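Local coordinates for protein DnaJ homolog subfamily C member 10 (Mus musculus, PDB 3APQ) that acts as an endoplasmic reticulum disulfide reductase that serves both correct folding and the degradation of misfolded proteins, this fragment holding the J domain and first thioredoxin domain, at residues I19-K24 with Y93-E98; K25-L30 with S84-D89; V119-P124 with R162-N167; S171-I174 with A180-K183. One frame throughout, in Å; residues are numbered along the deposited sequence. Where two conformers were deposited one is given.

How the contacts relate
Helix 16-30 of the J domain supplies the first segments of two contacts. Contact 1 closes a long loop by joining residues 19-24 to the loop 93-98, and contact 2, between 25-30 and 84-89, is nested inside it; together they hold the linker and its short helix 83-88 against the J domain. The chain then enters the thioredoxin domain, where contacts 3 and 4 follow in series. Contact 3 ties the central strand 117-122 to the turn after helix 158-163, and contact 4 closes the hairpin at the sheet edge. Contacts 3 and 4 share one sheet, while Tyr93 against Asn120 and Tyr85 against Pro124 connect the two halves.

Contact 1 of 4, residues I19-K24 with Y93-E98; sequences IRQAFK and YDDDPE
Arg20 and Asp94 meet with their side chains crossing at about a right angle, yet their flat ends are nearly coplanar, the guanidinium and carboxylate planes lying 29° apart. The grip is side-on and bidentate: Arg20 NE donates to the syn lone pair of Asp94 OD2 at 2.9 Å, and Arg20 NH2 donates to Asp94 OD1, also at 2.9 Å, on its syn side but somewhat out of the carboxylate plane. A bend in the arginine chain at chi3 (-68°) turns this edge of the guanidinium to the acid. Gln21 arrives from another direction, its amide turned 85° from the carboxylate. Its NE2 reaches the anti lone pair of Asp94 OD2 at 2.8 Å, in a less straight bond. One oxygen thus accepts from two residues on successive positions of the helix, which fixes the rotation of the carboxylate.

The acid sits in a type I beta turn from Tyr93 to Asp96, closed by Asp96 N to Tyr93 O at 3.1 Å. This turn lies between helix 83-88 and strand 100-101, where the linker from the J domain enters the thioredoxin fold, and the salt bridge pins it to J-domain helix 16-30. An alanine in place of Asp94 is likely to leave both the Arg20 edge and the Gln21 amide without their shared acceptor on the turn. Arg20 has a second acidic partner, Glu103, which meets NH1, and the Asp94 carbonyl oxygen accepts from Arg17. Farther out, Lys24 NZ stands 4.6 Å from Asp95 OD2, beyond salt-bridge distance but probably still felt electrostatically.

Contact 2 of 4, residues K25-L30 with S84-D89; sequences KLALKL and SYYRYD
Ala27 lays its methyl over one face of the Tyr86 ring, a CH-pi contact in which CB stands 4.2 Å from the ring centroid and 27° off the ring normal. The approach favours the inner end of the ring, since the nearest atom to Ala27 CB is Tyr86 CG at 3.9 Å. Tyr86 carries its CG anti to the carbonyl carbon (chi1 -63°), which turns one face of the ring to the alanine, the hydroxyl lying at the end far from the methyl.

The remaining contacts are van der Waals packing centred on Leu28, whose two methyls divide the work. Leu28 CD2 packs on the backbone of the opposing helix, 3.6 Å from Arg87 N, and also touches Tyr86 CB at 3.9 Å, wedging at the point where the two residues join. Leu28 CD1 instead meets the aliphatic part of the arginine chain, 4.0 Å from Arg87 CD, the two side chains crossing at about a right angle.

Polar support comes from outside the pair of segments: the Tyr86 hydroxyl is bound by the backbone N of Glu81, and the Leu28 carbonyl accepts from the indole of Trp83. The two short helical segments pass 9.2 Å apart with an angle of 135° between their directions, so helix 83-88 of the linker runs roughly against the C-terminal half of helix 16-30. Around this pair, helix 41-55 of the J domain adds Phe45 beside Ala27 and Asn49 beside Tyr86, while on the thioredoxin side Asp89 hydrogen-bonds to Gly125 N, just ahead of helix 127-142, and to His130 NE2 in its first turn.

Contact 3 of 4, residues V119-P124 with R162-N167; sequences VNFYSP and RMKGVN
Phe121 is sandwiched between two valine methyls, one on each face of its ring: Val166 CG2 from across the contact and Val119 CG1 from two residues back on the same strand. The Val166 methyl stands 4.0 Å from the centroid of the Phe121 ring and 18° off the normal, a CH-pi approach well over the face. Its nearest ring atom is Phe121 CG, at 3.8 Å from Val166 CG2, so the methyl leans toward the CB end of the ring. The other branch, Val166 CG1, goes to the ring's root and lies 4.0 Å from Phe121 CB. With CG1 anti to the backbone N (chi1 176°), Val166 directs both methyls at the phenylalanine, and the pair crosses at a slant. At the far end of the ring Phe121 CZ comes to 4.4 Å from Lys164 CB, in an oblique approach; beyond CB the lysine chain turns away from the strand.

Strand 117-122 is the central strand of the thioredoxin sheet and leads directly to the redox-active disulfide of Cys126 and Cys129. Val166 is brought to it by a Schellman motif that ends helix 158-163: Gly165, with positive phi, is its C-prime residue, Gly165 N bonds to Arg162 O at 3.0 Å, and Val166 N returns to the carbonyl of Cys161. Cys161 is joined by a disulfide to Cys154, just after strand 148-153. Val152, on that neighbouring strand, and Phe175, on strand 171-175, also touch Phe121, while Val166 rests against Ser171 and Phe173.

Contact 4 of 4, residues S171-I174 with A180-K183; sequences SLFI and AAVK
The beta hairpin that finishes the thioredoxin sheet pairs strand 171-175 with edge strand 182-183. Ile174 and Val182 form its antiparallel hydrogen-bonded pair: Ile174 N donates to Val182 O at 2.8 Å, and Val182 N returns to Ile174 O at 3.0 Å, both bonds nearly straight. Next to it, Phe173 and Lys183 make a non-hydrogen-bonded pair with their CA atoms 4.3 Å apart. CA-H...O contacts fill in beside these bonds, among them Ala181 CA to Ile174 O at 3.3 Å.

On the sheet face of Phe173 and Lys183, the aromatic ring leans across to the neighbouring strand. Phe173 CE1 comes 3.5 Å from Lys183 CB, and CG anti to the backbone N (chi1 -176°) carries the extended lysine chain over one face of the ring, offset toward its rim. Ala181 CB meets the same ring obliquely, 4.2 Å from Phe173 CD1. Were Phe173 cut back to an alanine, a gap would probably be left on this face of the sheet, with the aliphatic chain of Lys183 and the Ala181 methyl losing the ring they pack on.

The face of Ile174 and Val182 is built differently. There the side chains lie side by side, pointing the same way, with Ile174 CG2 3.8 Å from Val182 CB, and Phe196 of helix 190-202 touches both. Strand 171-175 bonds on its other side to central strand 117-122, through Ser171 with Phe121 and Phe173 with Val119. An antiparallel hairpin added to parallel central strands, with the C-terminal helix over one face, is the classic close of the thioredoxin fold.

Contact 1 of 4, residues I19-K24 with Y93-E98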
loop_
_atom_site.group_PDB
_atom_site.type_symbol
_atom_site.label_atom_id
_atom_site.label_comp_id
_atom_site.label_asym_id
_atom_site.label_seq_id
_atom_site.Cartn_x
_atom_site.Cartn_y
_atom_site.Cartn_z
ATOM N N ILE A 19 5.659 -1.086 9.681
ATOM C CA ILE A 19 5.087 -2.386 10.031
ATOM C C ILE A 19 5.188 -3.397 8.868
ATOM O O ILE A 19 5.600 -4.562 9.091
ATOM C CB ILE A 19 3.645 -2.256 10.570
ATOM C CG1 ILE A 19 3.663 -1.425 11.876
ATOM C CG2 ILE A 19 2.945 -3.651 10.691
ATOM C CD1 ILE A 19 2.306 -0.779 12.271
ATOM N N ARG A 20 4.834 -3.002 7.638
ATOM C CA ARG A 20 5.025 -3.933 6.508
ATOM C C ARG A 20 6.438 -4.342 6.336
ATOM O O ARG A 20 6.703 -5.519 6.069
ATOM C CB ARG A 20 4.576 -3.328 5.156
ATOM C CG ARG A 20 3.066 -3.158 5.051
ATOM C CD ARG A 20 2.622 -2.769 3.595
ATOM N NE ARG A 20 3.088 -1.415 3.244
ATOM C CZ ARG A 20 2.387 -0.307 3.464
ATOM N NH1 ARG A 20 1.210 -0.357 4.127
ATOM N NH2 ARG A 20 2.862 0.862 3.037
ATOM N N GLN A 21 7.348 -3.381 6.414
ATOM C CA GLN A 21 8.748 -3.681 6.190
ATOM C C GLN A 21 9.278 -4.667 7.252
ATOM O O GLN A 21 10.056 -5.613 6.916
ATOM C CB GLN A 21 9.557 -2.413 6.046
ATOM C CG GLN A 21 9.114 -1.703 4.678
ATOM C CD GLN A 21 9.149 -2.726 3.479
ATOM O OE1 GLN A 21 10.224 -3.265 3.182
ATOM N NE2 GLN A 21 7.965 -3.046 2.857
ATOM N N ALA A 22 8.821 -4.513 8.493
ATOM C CA ALA A 22 9.360 -5.366 9.539
ATOM C C ALA A 22 8.821 -6.769 9.336
ATOM O O ALA A 22 9.565 -7.730 9.459
ATOM C CB ALA A 22 8.994 -4.856 10.925
ATOM N N PHE A 23 7.519 -6.849 9.100
ATOM C CA PHE A 23 6.830 -8.126 8.779
ATOM C C PHE A 23 7.472 -8.809 7.562
ATOM O O PHE A 23 7.769 -10.006 7.603
ATOM C CB PHE A 23 5.305 -7.888 8.618
ATOM C CG PHE A 23 4.542 -9.072 8.092
ATOM C CD1 PHE A 23 4.390 -10.225 8.847
ATOM C CD2 PHE A 23 4.033 -9.039 6.807
ATOM C CE1 PHE A 23 3.698 -11.354 8.312
ATOM C CE2 PHE A 23 3.327 -10.140 6.264
ATOM C CZ PHE A 23 3.171 -11.303 7.018
ATOM N N LYS A 24 7.677 -8.073 6.465
ATOM C CA LYS A 24 8.315 -8.660 5.278
ATOM C C LYS A 24 9.672 -9.302 5.550
ATOM O O LYS A 24 9.961 -10.416 5.082
ATOM C CB LYS A 24 8.449 -7.618 4.166
ATOM C CG LYS A 24 9.016 -8.224 2.873
ATOM C CD LYS A 24 9.014 -7.170 1.773
ATOM C CE LYS A 24 10.305 -6.473 1.593
ATOM N NZ LYS A 24 10.369 -5.994 0.141
ATOM N N TYR A 93 5.592 -0.338 -3.144
ATOM C CA TYR A 93 6.281 0.953 -3.310
ATOM C C TYR A 93 6.941 1.449 -2.064
ATOM O O TYR A 93 7.282 2.619 -2.044
ATOM C CB TYR A 93 5.307 2.038 -3.846
ATOM C CG TYR A 93 4.842 1.705 -5.271
ATOM C CD1 TYR A 93 5.751 1.636 -6.345
ATOM C CD2 TYR A 93 3.488 1.423 -5.523
ATOM C CE1 TYR A 93 5.319 1.329 -7.650
ATOM C CE2 TYR A 93 3.066 1.071 -6.793
ATOM C CZ TYR A 93 3.991 1.045 -7.850
ATOM O OH TYR A 93 3.532 0.710 -9.087
ATOM N N ASP A 94 7.115 0.579 -1.067
ATOM C CA ASP A 94 7.681 0.955 0.254
ATOM C C ASP A 94 9.120 1.424 0.237
ATOM O O ASP A 94 9.553 2.098 1.173
ATOM C CB ASP A 94 7.548 -0.180 1.254
ATOM C CG ASP A 94 6.094 -0.360 1.735
ATOM O OD1 ASP A 94 5.214 0.482 1.375
ATOM O OD2 ASP A 94 5.838 -1.349 2.449
ATOM N N ASP A 95 9.882 1.026 -0.797
ATOM C CA ASP A 95 11.249 1.502 -0.922
ATOM C C ASP A 95 11.429 2.627 -1.933
ATOM O O ASP A 95 12.570 2.890 -2.299
ATOM C CB ASP A 95 12.197 0.354 -1.324
ATOM C CG ASP A 95 12.228 -0.758 -0.322
ATOM O OD1 ASP A 95 12.254 -0.496 0.906
ATOM O OD2 ASP A 95 12.274 -1.928 -0.748
ATOM N N ASP A 96 10.328 3.258 -2.392
ATOM C CA ASP A 96 10.326 4.354 -3.344
ATOM C C ASP A 96 9.832 5.587 -2.598
ATOM O O ASP A 96 8.631 5.775 -2.435
ATOM C CB ASP A 96 9.418 4.012 -4.536
ATOM C CG ASP A 96 9.752 2.654 -5.090
ATOM O OD1 ASP A 96 10.934 2.515 -5.479
ATOM O OD2 ASP A 96 8.893 1.729 -5.053
ATOM N N PRO A 97 10.767 6.434 -2.114
ATOM C CA PRO A 97 10.331 7.524 -1.254
ATOM C C PRO A 97 9.513 8.571 -2.032
ATOM O O PRO A 97 8.759 9.327 -1.416
ATOM C CB PRO A 97 11.681 8.124 -0.733
ATOM C CG PRO A 97 12.709 7.674 -1.674
ATOM C CD PRO A 97 12.229 6.289 -2.102
ATOM N N GLU A 98 9.597 8.561 -3.362
ATOM C CA GLU A 98 8.806 9.510 -4.207
ATOM C C GLU A 98 7.333 9.219 -4.363
ATOM O O GLU A 98 6.561 10.059 -4.878
ATOM C CB GLU A 98 9.407 9.577 -5.615
ATOM C CG GLU A 98 10.898 10.029 -5.654
ATOM C CD GLU A 98 11.872 8.917 -5.338
ATOM O OE1 GLU A 98 11.446 7.736 -5.224
ATOM O OE2 GLU A 98 13.070 9.234 -5.215
#

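Contact 2 of 4, residues K25-L30 with S84-D89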
loop_
_atom_site.group_PDB
_atom_site.type_symbol
_atom_site.label_atom_id
_atom_site.label_comp_id
_atom_site.label_asym_id
_atom_site.label_seq_id
_atom_site.Cartn_x
_atom_site.Cartn_y
_atom_site.Cartn_z
ATOM N N LYS A 25 10.504 -8.643 6.327
ATOM C CA LYS A 25 11.806 -9.153 6.644
ATOM C C LYS A 25 11.716 -10.532 7.381
ATOM O O LYS A 25 12.509 -11.478 7.112
ATOM C CB LYS A 25 12.523 -8.079 7.476
ATOM C CG LYS A 25 13.863 -8.488 8.090
ATOM C CD LYS A 25 14.300 -7.408 9.092
ATOM C CE LYS A 25 14.856 -8.012 10.369
ATOM N NZ LYS A 25 13.902 -8.974 11.053
ATOM N N LEU A 26 10.768 -10.607 8.300
ATOM C CA LEU A 26 10.480 -11.800 9.063
ATOM C C LEU A 26 10.026 -12.891 8.081
ATOM O O LEU A 26 10.529 -14.013 8.085
ATOM C CB LEU A 26 9.381 -11.503 10.130
ATOM C CG LEU A 26 9.800 -10.914 11.478
ATOM C CD1 LEU A 26 10.760 -9.819 11.288
ATOM C CD2 LEU A 26 8.675 -10.425 12.388
ATOM N N ALA A 27 9.082 -12.531 7.213
ATOM C CA ALA A 27 8.598 -13.488 6.185
ATOM C C ALA A 27 9.663 -14.018 5.205
ATOM O O ALA A 27 9.708 -15.223 4.923
ATOM C CB ALA A 27 7.399 -12.888 5.401
ATOM N N LEU A 28 10.506 -13.158 4.672
ATOM C CA LEU A 28 11.513 -13.631 3.713
ATOM C C LEU A 28 12.553 -14.583 4.335
ATOM O O LEU A 28 13.120 -15.452 3.626
ATOM C CB LEU A 28 12.152 -12.429 2.992
ATOM C CG LEU A 28 11.072 -11.647 2.219
ATOM C CD1 LEU A 28 11.706 -10.461 1.463
ATOM C CD2 LEU A 28 10.333 -12.618 1.282
ATOM N N LYS A 29 12.753 -14.499 5.660
ATOM C CA LYS A 29 13.687 -15.408 6.321
ATOM C C LYS A 29 12.975 -16.636 6.810
ATOM O O LYS A 29 13.478 -17.740 6.628
ATOM C CB LYS A 29 14.462 -14.741 7.482
ATOM C CG LYS A 29 15.255 -15.756 8.409
ATOM C CD LYS A 29 16.534 -15.153 9.069
ATOM C CE LYS A 29 17.471 -16.261 9.635
ATOM N NZ LYS A 29 16.794 -17.193 10.666
ATOM N N LEU A 30 11.806 -16.453 7.400
ATOM C CA LEU A 30 11.151 -17.521 8.156
ATOM C C LEU A 30 9.996 -18.292 7.523
ATOM O O LEU A 30 9.439 -19.149 8.182
ATOM C CB LEU A 30 10.545 -16.920 9.436
ATOM C CG LEU A 30 11.500 -16.230 10.421
ATOM C CD1 LEU A 30 10.692 -15.742 11.636
ATOM C CD2 LEU A 30 12.657 -17.134 10.816
ATOM N N SER A 84 7.093 -16.074 -2.395
ATOM C CA SER A 84 7.170 -15.248 -3.594
ATOM C C SER A 84 6.252 -14.016 -3.498
ATOM O O SER A 84 6.610 -12.923 -3.926
ATOM C CB SER A 84 6.729 -16.074 -4.814
ATOM O OG SER A 84 7.041 -15.303 -5.947
ATOM N N TYR A 85 5.052 -14.221 -2.991
ATOM C CA TYR A 85 4.165 -13.106 -2.731
ATOM C C TYR A 85 4.854 -12.060 -1.845
ATOM O O TYR A 85 4.780 -10.867 -2.147
ATOM C CB TYR A 85 2.865 -13.584 -2.046
ATOM C CG TYR A 85 1.946 -12.445 -1.624
ATOM C CD1 TYR A 85 0.941 -11.988 -2.469
ATOM C CD2 TYR A 85 2.089 -11.835 -0.367
ATOM C CE1 TYR A 85 0.101 -10.950 -2.082
ATOM C CE2 TYR A 85 1.256 -10.805 0.033
ATOM C CZ TYR A 85 0.286 -10.356 -0.842
ATOM O OH TYR A 85 -0.529 -9.352 -0.429
ATOM N N TYR A 86 5.508 -12.470 -0.745
ATOM C CA TYR A 86 6.147 -11.466 0.136
ATOM C C TYR A 86 7.370 -10.853 -0.533
ATOM O O TYR A 86 7.709 -9.688 -0.306
ATOM C CB TYR A 86 6.500 -12.044 1.515
ATOM C CG TYR A 86 5.242 -12.458 2.216
ATOM C CD1 TYR A 86 4.292 -11.511 2.622
ATOM C CD2 TYR A 86 4.965 -13.812 2.401
ATOM C CE1 TYR A 86 3.086 -11.918 3.237
ATOM C CE2 TYR A 86 3.782 -14.221 3.019
ATOM C CZ TYR A 86 2.842 -13.274 3.404
ATOM O OH TYR A 86 1.702 -13.731 4.000
ATOM N N ARG A 87 8.039 -11.646 -1.370
ATOM C CA ARG A 87 9.276 -11.166 -1.939
ATOM C C ARG A 87 8.999 -10.135 -3.004
ATOM O O ARG A 87 9.724 -9.174 -3.110
ATOM C CB ARG A 87 10.070 -12.373 -2.536
ATOM C CG ARG A 87 11.369 -11.925 -3.310
ATOM C CD ARG A 87 12.412 -11.343 -2.346
ATOM N NE ARG A 87 13.595 -10.864 -3.095
ATOM C CZ ARG A 87 13.632 -9.776 -3.837
ATOM N NH1 ARG A 87 12.557 -8.986 -3.919
ATOM N NH2 ARG A 87 14.740 -9.426 -4.478
ATOM N N TYR A 88 7.955 -10.341 -3.831
ATOM C CA TYR A 88 7.788 -9.518 -5.011
ATOM C C TYR A 88 6.440 -8.768 -5.072
ATOM O O TYR A 88 6.321 -7.858 -5.885
ATOM C CB TYR A 88 7.896 -10.352 -6.281
ATOM C CG TYR A 88 9.280 -10.944 -6.510
ATOM C CD1 TYR A 88 10.366 -10.122 -6.872
ATOM C CD2 TYR A 88 9.501 -12.286 -6.339
ATOM C CE1 TYR A 88 11.678 -10.681 -7.096
ATOM C CE2 TYR A 88 10.809 -12.874 -6.545
ATOM C CZ TYR A 88 11.880 -12.045 -6.923
ATOM O OH TYR A 88 13.153 -12.567 -7.134
ATOM N N ASP A 89 5.464 -9.144 -4.227
ATOM C CA ASP A 89 4.084 -8.618 -4.422
ATOM C C ASP A 89 3.488 -7.964 -3.171
ATOM O O ASP A 89 2.261 -7.897 -3.023
ATOM C CB ASP A 89 3.131 -9.735 -4.908
ATOM C CG ASP A 89 1.939 -9.175 -5.736
ATOM O OD1 ASP A 89 1.935 -7.996 -6.174
ATOM O OD2 ASP A 89 0.983 -9.911 -5.930
#

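Contact 3 of 4, residues V119-P124 with R162-N167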
loop_
_atom_site.group_PDB
_atom_site.type_symbol
_atom_site.label_atom_id
_atom_site.label_comp_id
_atom_site.label_asym_id
_atom_site.label_seq_id
_atom_site.Cartn_x
_atom_site.Cartn_y
_atom_site.Cartn_z
ATOM N N VAL A 119 -2.680 9.109 -8.594
ATOM C CA VAL A 119 -2.697 7.883 -7.813
ATOM C C VAL A 119 -2.875 6.625 -8.695
ATOM O O VAL A 119 -3.739 6.572 -9.584
ATOM C CB VAL A 119 -3.841 7.944 -6.770
ATOM C CG1 VAL A 119 -3.915 6.611 -5.932
ATOM C CG2 VAL A 119 -3.623 9.161 -5.871
ATOM N N ASN A 120 -2.021 5.640 -8.432
ATOM C CA ASN A 120 -2.035 4.347 -9.079
ATOM C C ASN A 120 -2.764 3.395 -8.151
ATOM O O ASN A 120 -2.235 3.072 -7.058
ATOM C CB ASN A 120 -0.592 3.878 -9.272
ATOM C CG ASN A 120 -0.487 2.461 -9.793
ATOM O OD1 ASN A 120 -1.493 1.809 -10.076
ATOM N ND2 ASN A 120 0.743 2.001 -9.981
ATOM N N PHE A 121 -3.960 2.978 -8.576
ATOM C CA PHE A 121 -4.771 1.970 -7.873
ATOM C C PHE A 121 -4.388 0.614 -8.444
ATOM O O PHE A 121 -4.611 0.332 -9.635
ATOM C CB PHE A 121 -6.282 2.183 -8.071
ATOM C CG PHE A 121 -6.819 3.413 -7.391
ATOM C CD1 PHE A 121 -7.414 3.326 -6.149
ATOM C CD2 PHE A 121 -6.767 4.647 -8.038
ATOM C CE1 PHE A 121 -7.910 4.475 -5.524
ATOM C CE2 PHE A 121 -7.245 5.809 -7.411
ATOM C CZ PHE A 121 -7.823 5.707 -6.160
ATOM N N TYR A 122 -3.788 -0.209 -7.616
ATOM C CA TYR A 122 -3.288 -1.524 -8.077
ATOM C C TYR A 122 -3.841 -2.644 -7.196
ATOM O O TYR A 122 -4.548 -2.397 -6.218
ATOM C CB TYR A 122 -1.729 -1.473 -8.120
ATOM C CG TYR A 122 -1.074 -1.334 -6.750
ATOM C CD1 TYR A 122 -0.693 -2.475 -6.069
ATOM C CD2 TYR A 122 -0.841 -0.094 -6.134
ATOM C CE1 TYR A 122 -0.135 -2.434 -4.809
ATOM C CE2 TYR A 122 -0.238 -0.051 -4.793
ATOM C CZ TYR A 122 0.115 -1.235 -4.180
ATOM O OH TYR A 122 0.731 -1.350 -2.921
ATOM N N SER A 123 -3.561 -3.902 -7.548
ATOM C CA SER A 123 -4.037 -5.019 -6.764
ATOM C C SER A 123 -2.930 -6.079 -6.778
ATOM O O SER A 123 -2.182 -6.158 -7.756
ATOM C CB SER A 123 -5.351 -5.554 -7.336
ATOM O OG SER A 123 -5.788 -6.721 -6.673
ATOM N N PRO A 124 -2.804 -6.860 -5.680
ATOM C CA PRO A 124 -1.800 -7.922 -5.667
ATOM C C PRO A 124 -2.141 -8.971 -6.774
ATOM O O PRO A 124 -3.306 -9.113 -7.159
ATOM C CB PRO A 124 -1.955 -8.539 -4.249
ATOM C CG PRO A 124 -3.314 -8.125 -3.770
ATOM C CD PRO A 124 -3.447 -6.715 -4.358
ATOM N N ARG A 162 -13.660 0.363 -4.856
ATOM C CA ARG A 162 -14.998 0.314 -5.452
ATOM C C ARG A 162 -15.631 1.693 -5.404
ATOM O O ARG A 162 -16.264 2.142 -6.375
ATOM C CB ARG A 162 -15.906 -0.721 -4.772
ATOM C CG ARG A 162 -17.325 -0.687 -5.332
ATOM C CD ARG A 162 -18.134 -1.839 -4.737
ATOM N NE ARG A 162 -17.577 -3.101 -5.194
ATOM C CZ ARG A 162 -17.951 -3.680 -6.339
ATOM N NH1 ARG A 162 -18.888 -3.099 -7.087
ATOM N NH2 ARG A 162 -17.412 -4.837 -6.724
ATOM N N MET A 163 -15.429 2.366 -4.285
ATOM C CA MET A 163 -16.031 3.678 -4.058
ATOM C C MET A 163 -15.558 4.653 -5.137
ATOM O O MET A 163 -16.333 5.496 -5.616
ATOM C CB MET A 163 -15.653 4.193 -2.677
ATOM C CG MET A 163 -16.404 3.508 -1.541
ATOM S SD MET A 163 -15.815 4.034 0.080
ATOM C CE MET A 163 -14.840 5.486 -0.318
ATOM N N LYS A 164 -14.298 4.525 -5.521
ATOM C CA LYS A 164 -13.720 5.447 -6.476
ATOM C C LYS A 164 -13.903 4.996 -7.918
ATOM O O LYS A 164 -13.261 5.557 -8.851
ATOM C CB LYS A 164 -12.248 5.684 -6.156
ATOM C CG LYS A 164 -12.015 6.150 -4.724
ATOM C CD LYS A 164 -12.796 7.464 -4.460
ATOM C CE LYS A 164 -12.914 7.753 -2.955
ATOM N NZ LYS A 164 -13.848 8.908 -2.658
ATOM N N GLY A 165 -14.777 4.018 -8.101
ATOM C CA GLY A 165 -15.095 3.482 -9.424
ATOM C C GLY A 165 -13.898 2.786 -10.060
ATOM O O GLY A 165 -13.640 2.961 -11.260
ATOM N N VAL A 166 -13.148 2.045 -9.241
ATOM C CA VAL A 166 -12.037 1.230 -9.702
ATOM C C VAL A 166 -12.394 -0.267 -9.655
ATOM O O VAL A 166 -12.467 -0.856 -8.577
ATOM C CB VAL A 166 -10.799 1.424 -8.808
ATOM C CG1 VAL A 166 -9.701 0.475 -9.288
ATOM C CG2 VAL A 166 -10.323 2.886 -8.854
ATOM N N ASN A 167 -12.553 -0.886 -10.818
ATOM C CA ASN A 167 -12.901 -2.325 -10.878
ATOM C C ASN A 167 -11.921 -3.160 -11.686
ATOM O O ASN A 167 -12.189 -4.339 -11.916
ATOM C CB ASN A 167 -14.319 -2.552 -11.445
ATOM C CG ASN A 167 -14.766 -1.423 -12.413
ATOM O OD1 ASN A 167 -15.685 -0.641 -12.094
ATOM N ND2 ASN A 167 -14.086 -1.316 -13.581
#

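Contact 4 of 4, residues S171-I174 with A180-K183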
loop_
_atom_site.group_PDB
_atom_site.type_symbol
_atom_site.label_atom_id
_atom_site.label_comp_id
_atom_site.label_asym_id
_atom_site.label_seq_id
_atom_site.Cartn_x
_atom_site.Cartn_y
_atom_site.Cartn_z
ATOM N N SER A 171 -5.434 1.187 -12.258
ATOM C CA SER A 171 -6.268 2.332 -12.653
ATOM C C SER A 171 -5.592 3.589 -12.140
ATOM O O SER A 171 -5.252 3.684 -10.960
ATOM C CB SER A 171 -7.705 2.191 -12.121
ATOM O OG SER A 171 -8.393 1.344 -13.007
ATOM N N LEU A 172 -5.308 4.510 -13.043
ATOM C CA LEU A 172 -4.550 5.697 -12.652
ATOM C C LEU A 172 -5.463 6.925 -12.777
ATOM O O LEU A 172 -6.037 7.179 -13.845
ATOM C CB LEU A 172 -3.291 5.906 -13.517
ATOM C CG LEU A 172 -2.319 4.747 -13.879
ATOM C CD1 LEU A 172 -0.989 5.169 -14.486
ATOM C CD2 LEU A 172 -2.076 3.701 -12.846
ATOM N N PHE A 173 -5.599 7.665 -11.683
ATOM C CA PHE A 173 -6.531 8.800 -11.655
ATOM C C PHE A 173 -5.824 9.984 -11.075
ATOM O O PHE A 173 -5.062 9.856 -10.087
ATOM C CB PHE A 173 -7.700 8.507 -10.738
ATOM C CG PHE A 173 -8.771 7.630 -11.341
ATOM C CD1 PHE A 173 -9.806 8.204 -12.117
ATOM C CD2 PHE A 173 -8.787 6.253 -11.114
ATOM C CE1 PHE A 173 -10.848 7.403 -12.667
ATOM C CE2 PHE A 173 -9.828 5.447 -11.652
ATOM C CZ PHE A 173 -10.844 6.024 -12.435
ATOM N N ILE A 174 -6.106 11.154 -11.629
ATOM C CA ILE A 174 -5.570 12.367 -11.035
ATOM C C ILE A 174 -6.693 13.124 -10.297
ATOM O O ILE A 174 -7.857 13.173 -10.766
ATOM C CB ILE A 174 -4.766 13.136 -12.080
ATOM C CG1 ILE A 174 -3.878 14.179 -11.437
ATOM C CG2 ILE A 174 -5.667 13.738 -13.131
ATOM C CD1 ILE A 174 -2.641 14.542 -12.303
ATOM N N ALA A 180 -13.496 17.188 -10.530
ATOM C CA ALA A 180 -13.815 15.770 -10.774
ATOM C C ALA A 180 -12.500 15.029 -11.088
ATOM O O ALA A 180 -11.649 15.575 -11.789
ATOM C CB ALA A 180 -14.829 15.627 -11.937
ATOM N N ALA A 181 -12.319 13.825 -10.544
ATOM C CA ALA A 181 -11.185 12.988 -10.888
ATOM C C ALA A 181 -11.098 12.741 -12.394
ATOM O O ALA A 181 -12.128 12.615 -13.074
ATOM C CB ALA A 181 -11.303 11.653 -10.170
ATOM N N VAL A 182 -9.883 12.721 -12.931
ATOM C CA VAL A 182 -9.655 12.400 -14.332
ATOM C C VAL A 182 -8.826 11.101 -14.444
ATOM O O VAL A 182 -7.713 11.000 -13.898
ATOM C CB VAL A 182 -8.944 13.569 -15.038
ATOM C CG1 VAL A 182 -8.476 13.163 -16.454
ATOM C CG2 VAL A 182 -9.840 14.852 -15.034
ATOM N N LYS A 183 -9.350 10.133 -15.179
ATOM C CA LYS A 183 -8.637 8.891 -15.446
ATOM C C LYS A 183 -7.578 9.093 -16.535
ATOM O O LYS A 183 -7.866 9.704 -17.575
ATOM C CB LYS A 183 -9.631 7.838 -15.911
ATOM C CG LYS A 183 -9.034 6.493 -16.122
ATOM C CD LYS A 183 -10.076 5.482 -16.535
ATOM C CE LYS A 183 -9.430 4.094 -16.620
ATOM N NZ LYS A 183 -10.519 3.053 -16.728
#